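Peridinin-chlorophyll A protein (Amphidinium carterae, PDB 2C9E) binds peridinin and chlorophyll a and probably serves as a water-soluble antenna for blue-green light. Local coordinates at residues Ala6-Lys20 with Glu134-Ala148. Residues are numbered along the deposited sequence; the frame is centred on the assembly and turned at random.
Sequences ASKRFSDATYPIAEK and EAEKAYDSFKALTSA. With DGD (digalactosyl diacyl glycerol (dgdg)), chain G.
With CG anti to the backbone N in both, Phe10 (chi1 175°) and Phe142 (chi1 172°) run alongside each other in the same direction, their ring planes inclined at 47°. Phe10 CE1 presses on Phe142 CB at 3.5 Å, and Leu145 CD1 makes an off-centre CH-pi contact 4.2 Å from the Phe10 ring centroid. The Phe10 side chain thus fits, knob into hole, among Ala138, Ser141, Phe142 and Leu145. Ala6, Ala13, Ala138 and Ser141 are small enough to let the axes of helices 6-18 and 134-148 approach to 8.6 Å; Ser141 OG turns its proton back to Ala138 O (3.0 Å), staying satisfied against the Phe10 ring edge. Toward the C-terminal end of segment 6-20, the CG methylene of Glu134 packs on Ile17 CG1, and Glu134 OE1 receives Lys20 NZ at 3.3 Å from above the carboxylate plane in a salt bridge, while water 4 links Lys20 NZ to the other oxygen, OE2.

One side of the pair holds digalactosyl diacyl glycerol: C2B lies 3.7 Å above the centre of the Phe142 ring, and Ile17 CG2 touches the acyl chain. Tyr139 lies along glycerol and sugar, its OH 3.6 Å from C5D, so an alanine here would probably open a gap beside the headgroup and leave the lipid freer to shift. Helices 2-18 and 132-152 run antiparallel here and form a lipid-binding wall of the all-helical peridinin-chlorophyll protein fold.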
loop_
_atom_site.group_PDB
_atom_site.type_symbol
_atom_site.label_atom_id
_atom_site.label_comp_id
_atom_site.label_asym_id
_atom_site.label_seq_id
_atom_site.Cartn_x
_atom_site.Cartn_y
_atom_site.Cartn_z
ATOM N N ALA A 6 14.408 -22.463 -3.054
ATOM C CA ALA A 6 13.671 -22.017 -4.237
ATOM C C ALA A 6 13.756 -20.478 -4.363
ATOM O O ALA A 6 13.932 -19.933 -5.454
ATOM C CB ALA A 6 12.253 -22.481 -4.146
ATOM N N SER A 7 13.636 -19.795 -3.234
ATOM C CA SER A 7 13.721 -18.366 -3.211
ATOM C C SER A 7 15.101 -17.945 -3.739
ATOM O O SER A 7 15.251 -16.927 -4.465
ATOM C CB SER A 7 13.544 -17.878 -1.785
ATOM O OG SER A 7 13.478 -16.466 -1.752
ATOM N N LYS A 8 16.111 -18.719 -3.360
ATOM C CA LYS A 8 17.455 -18.402 -3.793
ATOM C C LYS A 8 17.483 -18.494 -5.301
ATOM O O LYS A 8 18.012 -17.592 -5.984
ATOM C CB LYS A 8 18.504 -19.364 -3.194
ATOM C CG LYS A 8 19.930 -19.020 -3.629
ATOM C CD LYS A 8 20.940 -19.389 -2.562
ATOM C CE LYS A 8 22.350 -18.931 -2.962
ATOM N NZ LYS A 8 23.362 -19.317 -1.917
ATOM N N ARG A 9 16.907 -19.572 -5.823
ATOM C CA ARG A 9 16.914 -19.744 -7.260
ATOM C C ARG A 9 16.101 -18.616 -7.918
ATOM O O ARG A 9 16.516 -18.050 -8.926
ATOM C CB ARG A 9 16.366 -21.144 -7.619
ATOM C CG ARG A 9 17.449 -22.152 -8.005
ATOM C CD ARG A 9 17.102 -23.576 -7.637
ATOM N NE ARG A 9 17.740 -23.970 -6.372
ATOM C CZ ARG A 9 17.574 -25.137 -5.736
ATOM N NH1 ARG A 9 16.771 -26.086 -6.224
ATOM N NH2 ARG A 9 18.230 -25.364 -4.599
ATOM N N PHE A 10 14.954 -18.259 -7.340
ATOM C CA PHE A 10 14.150 -17.202 -7.936
ATOM C C PHE A 10 14.936 -15.894 -7.959
ATOM O O PHE A 10 14.956 -15.152 -8.960
ATOM C CB PHE A 10 12.842 -17.041 -7.154
ATOM C CG PHE A 10 11.972 -15.888 -7.625
ATOM C CD1 PHE A 10 11.279 -15.973 -8.838
ATOM C CD2 PHE A 10 11.782 -14.772 -6.797
ATOM C CE1 PHE A 10 10.364 -14.964 -9.251
ATOM C CE2 PHE A 10 10.893 -13.743 -7.161
ATOM C CZ PHE A 10 10.157 -13.824 -8.407
ATOM N N SER A 11 15.586 -15.597 -6.848
ATOM C CA SER A 11 16.394 -14.377 -6.714
ATOM C C SER A 11 17.464 -14.305 -7.793
ATOM O O SER A 11 17.680 -13.267 -8.437
ATOM C CB SER A 11 17.068 -14.368 -5.331
ATOM O OG SER A 11 16.118 -14.205 -4.299
ATOM N N ASP A 12 18.165 -15.407 -7.970
ATOM C CA ASP A 12 19.187 -15.481 -8.995
ATOM C C ASP A 12 18.608 -15.193 -10.378
ATOM O O ASP A 12 19.189 -14.494 -11.193
ATOM C CB ASP A 12 19.805 -16.881 -9.011
ATOM C CG ASP A 12 20.733 -17.105 -7.859
ATOM O OD1 ASP A 12 21.302 -16.079 -7.438
ATOM O OD2 ASP A 12 20.918 -18.272 -7.387
ATOM N N ALA A 13 17.457 -15.787 -10.659
ATOM C CA ALA A 13 16.869 -15.629 -11.958
ATOM C C ALA A 13 16.341 -14.235 -12.279
ATOM O O ALA A 13 16.318 -13.825 -13.456
ATOM C CB ALA A 13 15.739 -16.682 -12.125
ATOM N N THR A 14 15.941 -13.502 -11.234
ATOM C CA THR A 14 15.298 -12.217 -11.420
ATOM C C THR A 14 16.119 -10.954 -11.244
ATOM O O THR A 14 15.794 -9.898 -11.841
ATOM C CB THR A 14 14.076 -12.135 -10.510
ATOM O OG1 THR A 14 14.457 -12.429 -9.158
ATOM C CG2 THR A 14 13.040 -13.138 -10.938
ATOM N N TYR A 15 17.188 -11.059 -10.449
ATOM C CA TYR A 15 18.030 -9.918 -10.171
ATOM C C TYR A 15 18.495 -9.249 -11.446
ATOM O O TYR A 15 18.395 -8.041 -11.557
ATOM C CB TYR A 15 19.245 -10.313 -9.307
ATOM C CG TYR A 15 19.976 -9.109 -8.779
ATOM C CD1 TYR A 15 19.503 -8.415 -7.655
ATOM C CD2 TYR A 15 21.094 -8.595 -9.448
ATOM C CE1 TYR A 15 20.116 -7.250 -7.211
ATOM C CE2 TYR A 15 21.722 -7.415 -9.013
ATOM C CZ TYR A 15 21.234 -6.746 -7.895
ATOM O OH TYR A 15 21.852 -5.579 -7.470
ATOM N N PRO A 16 18.991 -10.014 -12.441
ATOM C CA PRO A 16 19.457 -9.372 -13.696
ATOM C C PRO A 16 18.342 -8.659 -14.458
ATOM O O PRO A 16 18.575 -7.673 -15.161
ATOM C CB PRO A 16 20.050 -10.548 -14.514
ATOM C CG PRO A 16 20.411 -11.551 -13.487
ATOM C CD PRO A 16 19.227 -11.473 -12.498
ATOM N N ILE A 17 17.121 -9.170 -14.354
ATOM C CA ILE A 17 15.988 -8.506 -15.014
ATOM C C ILE A 17 15.673 -7.234 -14.224
ATOM O O ILE A 17 15.409 -6.172 -14.802
ATOM C CB ILE A 17 14.739 -9.435 -15.023
ATOM C CG1 ILE A 17 15.069 -10.693 -15.853
ATOM C CG2 ILE A 17 13.480 -8.628 -15.493
ATOM C CD1 ILE A 17 13.978 -11.804 -15.857
ATOM N N ALA A 18 15.685 -7.355 -12.895
ATOM C CA ALA A 18 15.449 -6.213 -12.013
ATOM C C ALA A 18 16.431 -5.046 -12.313
ATOM O O ALA A 18 16.043 -3.852 -12.326
ATOM C CB ALA A 18 15.604 -6.662 -10.566
ATOM N N GLU A 19 17.702 -5.385 -12.537
ATOM C CA GLU A 19 18.725 -4.376 -12.863
ATOM C C GLU A 19 18.423 -3.583 -14.132
ATOM O O GLU A 19 18.943 -2.506 -14.317
ATOM C CB GLU A 19 20.097 -5.028 -13.077
ATOM C CG GLU A 19 20.845 -5.401 -11.844
ATOM C CD GLU A 19 22.169 -6.079 -12.191
ATOM O OE1 GLU A 19 22.156 -7.112 -12.894
ATOM O OE2 GLU A 19 23.222 -5.581 -11.764
ATOM N N LYS A 20 17.617 -4.117 -15.029
ATOM C CA LYS A 20 17.329 -3.372 -16.215
ATOM C C LYS A 20 15.977 -2.635 -16.128
ATOM O O LYS A 20 15.608 -1.903 -17.036
ATOM C CB LYS A 20 17.361 -4.332 -17.401
ATOM C CG LYS A 20 18.767 -4.919 -17.599
ATOM C CD LYS A 20 19.018 -5.530 -18.994
ATOM C CE LYS A 20 18.321 -6.885 -19.213
ATOM N NZ LYS A 20 18.589 -7.894 -18.121
ATOM N N GLU A 134 14.979 -14.592 -20.992
ATOM C CA GLU A 134 15.284 -14.298 -19.611
ATOM C C GLU A 134 14.008 -14.373 -18.757
ATOM O O GLU A 134 13.955 -15.109 -17.794
ATOM C CB GLU A 134 15.934 -12.926 -19.539
ATOM C CG GLU A 134 16.584 -12.635 -18.232
ATOM C CD GLU A 134 17.671 -11.548 -18.358
ATOM O OE1 GLU A 134 17.659 -10.783 -19.340
ATOM O OE2 GLU A 134 18.533 -11.468 -17.445
ATOM N N ALA A 135 12.967 -13.630 -19.108
ATOM C CA ALA A 135 11.722 -13.655 -18.318
ATOM C C ALA A 135 11.136 -15.110 -18.249
ATOM O O ALA A 135 10.616 -15.528 -17.227
ATOM C CB ALA A 135 10.672 -12.679 -18.958
ATOM N N GLU A 136 11.228 -15.870 -19.332
ATOM C CA GLU A 136 10.671 -17.227 -19.306
ATOM C C GLU A 136 11.342 -18.089 -18.265
ATOM O O GLU A 136 10.675 -18.813 -17.518
ATOM C CB GLU A 136 10.753 -17.854 -20.685
ATOM C CG GLU A 136 9.689 -17.255 -21.600
ATOM C CD GLU A 136 10.027 -17.376 -23.087
ATOM O OE1 GLU A 136 10.988 -18.135 -23.445
ATOM O OE2 GLU A 136 9.330 -16.694 -23.882
ATOM N N LYS A 137 12.669 -17.992 -18.216
ATOM C CA LYS A 137 13.475 -18.709 -17.250
ATOM C C LYS A 137 13.087 -18.211 -15.832
ATOM O O LYS A 137 12.937 -19.001 -14.906
ATOM C CB LYS A 137 14.965 -18.457 -17.554
ATOM C CG LYS A 137 15.948 -19.034 -16.513
ATOM C CD LYS A 137 17.363 -18.952 -17.039
ATOM C CE LYS A 137 18.297 -18.698 -15.914
ATOM N NZ LYS A 137 18.317 -17.192 -15.675
ATOM N N ALA A 138 12.932 -16.908 -15.663
ATOM C CA ALA A 138 12.512 -16.365 -14.375
ATOM C C ALA A 138 11.123 -16.934 -13.951
ATOM O O ALA A 138 10.922 -17.323 -12.799
ATOM C CB ALA A 138 12.446 -14.852 -14.465
ATOM N N TYR A 139 10.182 -16.993 -14.887
ATOM C CA TYR A 139 8.849 -17.502 -14.573
ATOM C C TYR A 139 8.900 -18.970 -14.184
ATOM O O TYR A 139 8.194 -19.413 -13.272
ATOM C CB TYR A 139 7.869 -17.308 -15.752
ATOM C CG TYR A 139 6.462 -17.815 -15.441
ATOM C CD1 TYR A 139 5.704 -17.244 -14.410
ATOM C CD2 TYR A 139 5.911 -18.881 -16.144
ATOM C CE1 TYR A 139 4.456 -17.722 -14.099
ATOM C CE2 TYR A 139 4.653 -19.371 -15.834
ATOM C CZ TYR A 139 3.937 -18.781 -14.817
ATOM O OH TYR A 139 2.664 -19.213 -14.546
ATOM N N ASP A 140 9.720 -19.760 -14.856
ATOM C CA ASP A 140 9.766 -21.143 -14.409
ATOM C C ASP A 140 10.307 -21.248 -12.990
ATOM O O ASP A 140 9.838 -22.085 -12.216
ATOM C CB ASP A 140 10.505 -22.053 -15.407
ATOM C CG ASP A 140 9.498 -22.923 -16.197
ATOM O OD1 ASP A 140 8.800 -22.386 -17.098
ATOM O OD2 ASP A 140 9.321 -24.126 -15.857
ATOM N N SER A 141 11.246 -20.370 -12.626
ATOM C CA SER A 141 11.794 -20.389 -11.265
ATOM C C SER A 141 10.750 -19.814 -10.282
ATOM O O SER A 141 10.714 -20.205 -9.123
ATOM C CB SER A 141 13.117 -19.606 -11.189
ATOM O OG SER A 141 12.900 -18.258 -10.798
ATOM N N PHE A 142 9.903 -18.888 -10.754
ATOM C CA PHE A 142 8.802 -18.348 -9.909
ATOM C C PHE A 142 7.803 -19.506 -9.577
ATOM O O PHE A 142 7.370 -19.681 -8.422
ATOM C CB PHE A 142 8.073 -17.216 -10.637
ATOM C CG PHE A 142 6.819 -16.734 -9.928
ATOM C CD1 PHE A 142 6.892 -15.994 -8.763
ATOM C CD2 PHE A 142 5.560 -17.017 -10.441
ATOM C CE1 PHE A 142 5.720 -15.545 -8.143
ATOM C CE2 PHE A 142 4.419 -16.565 -9.811
ATOM C CZ PHE A 142 4.505 -15.840 -8.685
ATOM N N LYS A 143 7.462 -20.316 -10.586
ATOM C CA LYS A 143 6.575 -21.426 -10.348
ATOM C C LYS A 143 7.140 -22.367 -9.293
ATOM O O LYS A 143 6.424 -22.791 -8.379
ATOM C CB LYS A 143 6.334 -22.187 -11.637
ATOM C CG LYS A 143 5.595 -21.363 -12.702
ATOM C CD LYS A 143 4.935 -22.268 -13.700
ATOM C CE LYS A 143 5.900 -22.819 -14.713
ATOM N NZ LYS A 143 5.164 -23.409 -15.883
ATOM N N ALA A 144 8.429 -22.687 -9.394
ATOM C CA ALA A 144 9.016 -23.610 -8.410
ATOM C C ALA A 144 8.942 -23.002 -7.013
ATOM O O ALA A 144 8.728 -23.694 -6.025
ATOM C CB ALA A 144 10.462 -23.968 -8.800
ATOM N N LEU A 145 9.110 -21.699 -6.909
ATOM C CA LEU A 145 8.985 -21.037 -5.598
ATOM C C LEU A 145 7.514 -21.127 -5.084
ATOM O O LEU A 145 7.262 -21.375 -3.900
ATOM C CB LEU A 145 9.335 -19.545 -5.731
ATOM C CG LEU A 145 9.928 -18.742 -4.596
ATOM C CD1 LEU A 145 9.630 -17.323 -4.867
ATOM C CD2 LEU A 145 9.416 -19.147 -3.262
ATOM N N THR A 146 6.544 -20.928 -5.968
ATOM C CA THR A 146 5.172 -20.966 -5.491
ATOM C C THR A 146 4.860 -22.344 -4.923
ATOM O O THR A 146 4.105 -22.458 -3.946
ATOM C CB THR A 146 4.122 -20.570 -6.593
ATOM O OG1 THR A 146 4.101 -21.533 -7.647
ATOM C CG2 THR A 146 4.429 -19.182 -7.175
ATOM N N SER A 147 5.442 -23.395 -5.512
ATOM C CA SER A 147 5.188 -24.750 -5.007
ATOM C C SER A 147 5.836 -24.993 -3.661
ATOM O O SER A 147 5.271 -25.709 -2.829
ATOM C CB SER A 147 5.731 -25.808 -5.958
ATOM O OG SER A 147 5.167 -25.667 -7.240
ATOM N N ALA A 148 7.035 -24.429 -3.458
ATOM C CA ALA A 148 7.727 -24.608 -2.190
ATOM C C ALA A 148 6.883 -23.932 -1.150
ATOM O O ALA A 148 6.637 -24.502 -0.102
ATOM C CB ALA A 148 9.147 -23.982 -2.221
HETATM C C1A DGD G . 0.355 -11.618 -10.599
HETATM C C2A DGD G . 0.407 -10.196 -10.098
HETATM C C3A DGD G . -0.854 -9.827 -9.245
HETATM C C4A DGD G . -0.633 -8.586 -8.426
HETATM C C5A DGD G . -1.379 -8.635 -7.108
HETATM C C6A DGD G . -1.328 -7.332 -6.356
HETATM C C7A DGD G . 0.060 -6.989 -5.817
HETATM C C8A DGD G . 0.231 -5.450 -5.491
HETATM C C9A DGD G . 0.335 -5.168 -3.930
HETATM C CAA DGD G . 1.769 -5.023 -3.479
HETATM C CBA DGD G . 2.032 -4.678 -2.006
HETATM C CCA DGD G . 1.497 -3.346 -1.480
HETATM C CDA DGD G . 2.015 -3.168 -0.024
HETATM C CEA DGD G . 1.616 -1.856 0.668
HETATM C CFA DGD G . 2.264 -0.572 0.063
HETATM C CGA DGD G . 3.504 -0.133 0.864
HETATM C CHA DGD G . 4.414 0.826 0.099
HETATM C CIA DGD G . 4.629 0.482 -1.366
HETATM O O1A DGD G . -0.749 -12.175 -10.605
HETATM C C1B DGD G . 4.529 -13.604 -12.691
HETATM C C2B DGD G . 5.782 -13.511 -11.858
HETATM C C3B DGD G . 6.902 -12.778 -12.584
HETATM C C4B DGD G . 7.573 -13.684 -13.617
HETATM C C5B DGD G . 9.055 -13.433 -13.753
HETATM C C6B DGD G . 9.344 -12.851 -15.130
HETATM C C7B DGD G . 10.037 -11.481 -15.033
HETATM C C8B DGD G . 10.716 -11.279 -13.707
HETATM C C9B DGD G . 10.214 -10.048 -12.979
HETATM C CAB DGD G . 11.419 -9.182 -12.586
HETATM C CBB DGD G . 11.025 -8.041 -11.725
HETATM C CCB DGD G . 12.064 -7.833 -10.676
HETATM C CDB DGD G . 11.488 -7.974 -9.283
HETATM C CEB DGD G . 11.737 -9.339 -8.770
HETATM C CFB DGD G . 10.683 -10.307 -9.192
HETATM C CGB DGD G . 9.334 -9.972 -8.570
HETATM C CHB DGD G . 8.228 -10.793 -9.219
HETATM C CIB DGD G . 7.526 -10.058 -10.376
HETATM O O1B DGD G . 4.535 -13.121 -13.846
HETATM O O1G DGD G . 1.194 -12.025 -11.521
HETATM C C1G DGD G . 1.031 -13.354 -11.889
HETATM C C2G DGD G . 2.192 -13.670 -12.833
HETATM O O2G DGD G . 3.417 -13.694 -11.995
HETATM C C3G DGD G . 1.911 -15.020 -13.506
HETATM O O3G DGD G . 0.923 -14.631 -14.491
HETATM C C1D DGD G . 0.302 -15.714 -15.148
HETATM C C2D DGD G . -1.029 -15.233 -15.823
HETATM O O2D DGD G . -1.945 -14.802 -14.815
HETATM C C3D DGD G . -1.646 -16.414 -16.534
HETATM O O3D DGD G . -2.883 -16.018 -17.159
HETATM C C4D DGD G . -0.653 -17.026 -17.532
HETATM O O4D DGD G . -0.374 -16.115 -18.583
HETATM C C5D DGD G . 0.651 -17.322 -16.820
HETATM O O5D DGD G . 1.540 -18.826 -18.450
HETATM C C6D DGD G . 1.728 -17.559 -17.854
HETATM O O6D DGD G . 1.195 -16.191 -16.146
HETATM C C1E DGD G . 1.613 -18.727 -19.883
HETATM C C2E DGD G . 0.676 -19.757 -20.491
HETATM O O2E DGD G . -0.681 -19.465 -20.087
HETATM C C3E DGD G . 1.119 -21.153 -19.934
HETATM O O3E DGD G . 0.354 -22.198 -20.546
HETATM C C4E DGD G . 2.600 -21.335 -20.254
HETATM O O4E DGD G . 2.777 -21.199 -21.663
HETATM C C5E DGD G . 3.380 -20.202 -19.556
HETATM O O6E DGD G . 2.963 -19.052 -20.286
HETATM C C6E DGD G . 4.891 -20.385 -19.747
HETATM O O5E DGD G . 5.396 -21.427 -18.907
HETATM O O HOH W 1 12.611 -21.209 -7.546
HETATM O O HOH W 2 20.032 -15.128 -13.727
HETATM O O HOH W 3 16.215 -15.291 -15.713
HETATM O O HOH W 4 20.578 -10.048 -18.051
#